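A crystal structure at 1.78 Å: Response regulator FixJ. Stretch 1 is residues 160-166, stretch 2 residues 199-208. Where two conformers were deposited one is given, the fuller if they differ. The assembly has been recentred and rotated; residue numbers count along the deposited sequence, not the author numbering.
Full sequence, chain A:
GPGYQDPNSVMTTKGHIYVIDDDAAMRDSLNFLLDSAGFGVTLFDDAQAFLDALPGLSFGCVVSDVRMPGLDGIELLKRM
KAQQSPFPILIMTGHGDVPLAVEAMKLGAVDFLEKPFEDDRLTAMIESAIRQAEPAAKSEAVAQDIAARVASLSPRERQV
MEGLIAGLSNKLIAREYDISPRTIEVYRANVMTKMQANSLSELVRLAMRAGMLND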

# COMPACT_ATOMS: atom_id res chain seq x y z
N VAL A 160 -21.77 -16.40 -4.08
CA VAL A 160 -21.43 -17.70 -4.66
C VAL A 160 -19.91 -17.89 -4.71
O VAL A 160 -19.40 -18.96 -4.37
CB VAL A 160 -22.07 -17.87 -6.06
CG1 VAL A 160 -21.52 -19.19 -6.72
CG2 VAL A 160 -23.63 -17.94 -5.95
N MET A 161 -19.16 -16.86 -5.08
CA MET A 161 -17.70 -16.95 -5.03
C MET A 161 -17.23 -17.30 -3.62
O MET A 161 -16.36 -18.17 -3.42
CB MET A 161 -17.06 -15.63 -5.47
CG MET A 161 -15.54 -15.55 -5.13
SD MET A 161 -14.85 -14.00 -5.75
CE MET A 161 -15.09 -14.35 -7.44
N GLU A 162 -17.78 -16.60 -2.61
CA GLU A 162 -17.40 -16.87 -1.23
C GLU A 162 -17.74 -18.30 -0.84
O GLU A 162 -16.93 -18.99 -0.23
CB GLU A 162 -18.10 -15.88 -0.30
CG GLU A 162 -17.90 -16.11 1.18
CD GLU A 162 -18.67 -15.08 1.96
OE1 GLU A 162 -19.81 -15.38 2.40
OE2 GLU A 162 -18.14 -13.95 2.08
N GLY A 163 -18.95 -18.76 -1.19
CA GLY A 163 -19.36 -20.11 -0.84
C GLY A 163 -18.51 -21.18 -1.52
O GLY A 163 -18.16 -22.20 -0.90
N LEU A 164 -18.15 -20.95 -2.78
CA LEU A 164 -17.27 -21.89 -3.49
C LEU A 164 -15.93 -22.00 -2.81
O LEU A 164 -15.41 -23.11 -2.60
CB LEU A 164 -17.06 -21.45 -4.95
CG LEU A 164 -18.30 -21.61 -5.83
CD1 LEU A 164 -18.15 -20.89 -7.20
CD2 LEU A 164 -18.61 -23.06 -6.04
N ILE A 165 -15.33 -20.86 -2.46
CA ILE A 165 -14.02 -20.87 -1.82
C ILE A 165 -14.07 -21.50 -0.44
O ILE A 165 -13.12 -22.17 -0.01
CB ILE A 165 -13.48 -19.44 -1.77
CG1 ILE A 165 -13.14 -19.01 -3.19
CG2 ILE A 165 -12.25 -19.35 -0.82
CD1 ILE A 165 -12.61 -17.58 -3.29
N ALA A 166 -15.16 -21.29 0.29
CA ALA A 166 -15.40 -21.88 1.61
C ALA A 166 -15.65 -23.38 1.55
O ALA A 166 -15.68 -24.02 2.61
CB ALA A 166 -16.61 -21.19 2.27
N SER A 199 -10.61 -22.44 -12.73
CA SER A 199 -10.84 -23.51 -11.78
C SER A 199 -11.05 -22.85 -10.41
O SER A 199 -10.76 -21.66 -10.24
CB SER A 199 -9.65 -24.44 -11.68
OG SER A 199 -8.49 -23.76 -11.16
N LEU A 200 -11.46 -23.67 -9.45
CA LEU A 200 -11.59 -23.22 -8.07
C LEU A 200 -10.24 -22.77 -7.52
O LEU A 200 -10.14 -21.71 -6.88
CB LEU A 200 -12.19 -24.33 -7.22
CG LEU A 200 -12.33 -23.88 -5.74
CD1 LEU A 200 -13.25 -22.59 -5.65
CD2 LEU A 200 -12.93 -25.03 -4.91
N SER A 201 -9.15 -23.52 -7.77
CA SER A 201 -7.85 -23.08 -7.28
C SER A 201 -7.46 -21.72 -7.84
O SER A 201 -6.91 -20.88 -7.12
CB SER A 201 -6.77 -24.12 -7.63
OG SER A 201 -6.96 -25.27 -6.85
N GLU A 202 -7.72 -21.50 -9.12
CA GLU A 202 -7.43 -20.20 -9.71
C GLU A 202 -8.27 -19.12 -9.07
O GLU A 202 -7.78 -18.02 -8.76
CB GLU A 202 -7.67 -20.21 -11.22
CG GLU A 202 -6.60 -20.93 -11.99
CD GLU A 202 -6.52 -20.51 -13.47
OE1 GLU A 202 -7.37 -19.69 -13.96
OE2 GLU A 202 -5.53 -20.97 -14.10
N LEU A 203 -9.55 -19.43 -8.84
CA LEU A 203 -10.42 -18.46 -8.15
C LEU A 203 -9.89 -18.12 -6.75
O LEU A 203 -9.86 -16.94 -6.35
CB LEU A 203 -11.84 -19.05 -8.06
CG LEU A 203 -12.93 -18.11 -7.52
CD1 LEU A 203 -13.10 -16.94 -8.53
CD2 LEU A 203 -14.27 -18.88 -7.45
N VAL A 204 -9.42 -19.13 -6.02
CA VAL A 204 -8.77 -18.90 -4.72
C VAL A 204 -7.57 -17.96 -4.85
O VAL A 204 -7.40 -17.03 -4.05
CB VAL A 204 -8.37 -20.25 -4.10
CG1 VAL A 204 -7.40 -20.07 -2.93
CG2 VAL A 204 -9.61 -21.00 -3.66
N ARG A 205 -6.70 -18.20 -5.82
CA ARG A 205 -5.50 -17.38 -5.89
C ARG A 205 -5.83 -15.94 -6.28
O ARG A 205 -5.14 -15.01 -5.86
CB ARG A 205 -4.48 -17.94 -6.87
CG ARG A 205 -4.12 -19.40 -6.73
CD ARG A 205 -2.87 -19.68 -7.49
NE ARG A 205 -2.38 -20.99 -7.12
CZ ARG A 205 -1.63 -21.20 -6.04
NH1 ARG A 205 -1.26 -20.19 -5.26
NH2 ARG A 205 -1.27 -22.42 -5.78
N LEU A 206 -6.85 -15.74 -7.11
CA LEU A 206 -7.29 -14.38 -7.37
C LEU A 206 -7.81 -13.74 -6.09
O LEU A 206 -7.50 -12.57 -5.79
CB LEU A 206 -8.36 -14.37 -8.48
CG LEU A 206 -7.83 -14.86 -9.84
CD1 LEU A 206 -8.98 -15.08 -10.86
CD2 LEU A 206 -6.82 -13.94 -10.42
N ALA A 207 -8.64 -14.46 -5.34
CA ALA A 207 -9.05 -13.95 -4.04
C ALA A 207 -7.84 -13.70 -3.13
O ALA A 207 -7.87 -12.76 -2.34
CB ALA A 207 -10.08 -14.90 -3.41
N MET A 208 -6.77 -14.49 -3.24
CA MET A 208 -5.53 -14.14 -2.54
C MET A 208 -5.08 -12.74 -2.95
O MET A 208 -5.06 -11.82 -2.12
CB MET A 208 -4.42 -15.16 -2.84
CG MET A 208 -4.51 -16.49 -2.09
SD MET A 208 -3.61 -17.88 -2.83
CE MET A 208 -4.38 -19.15 -1.95

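Both stretches are helical where they meet. Residues 160-166 continue a helix that begins earlier in the chain, with i to i+4 bonds such as Ile165 N to Met161 O at 3.0 Å. The second helix starts at Leu200, directly after Ser199, which occupies the N-cap position: its OG accepts from Glu202 N at 3.1 Å, satisfying an amide that has no preceding turn to bond to. Serine suits this place because its short side chain can fold back over the first turn.

The helix axes cross at 112° between their N-to-C directions and approach to 10.0 Å. So steep a crossing limits the contact to a short patch, with 321 Å² buried in all. The backbones come nearest at Ile165 and Val204, whose CA atoms lie 6.3 Å apart.

No hydrogen bond spans the two helices; their contact rests on apolar packing. Ile165 is its centre, a knob set among Leu200, Leu203, Val204 and Ala207. Its CA-to-CB bond points sideways, but the extended chi2, near 180°, carries CD1 inward to 3.7 Å from Ala207 CB. Alanine's single methyl gives the knob a surface to rest on while taking up little room. Ile165 CG1 also lies 4.1 Å from Val204 CG2, a contact between two beta-branched residues near the closest point of the backbones.

Leu203 points toward the first helix and reaches several partners. Its CD1 meets Met161 CE at 3.4 Å, a tight contact; the long, unbranched methionine, also sideways at CB, needs its length to bring its terminal methyl this close. Leu200 packs its CD1 4.0 Å from Leu164 CB, and the same methyl lies 3.8 Å from Leu164 O, covering the backbone as well as the side chain.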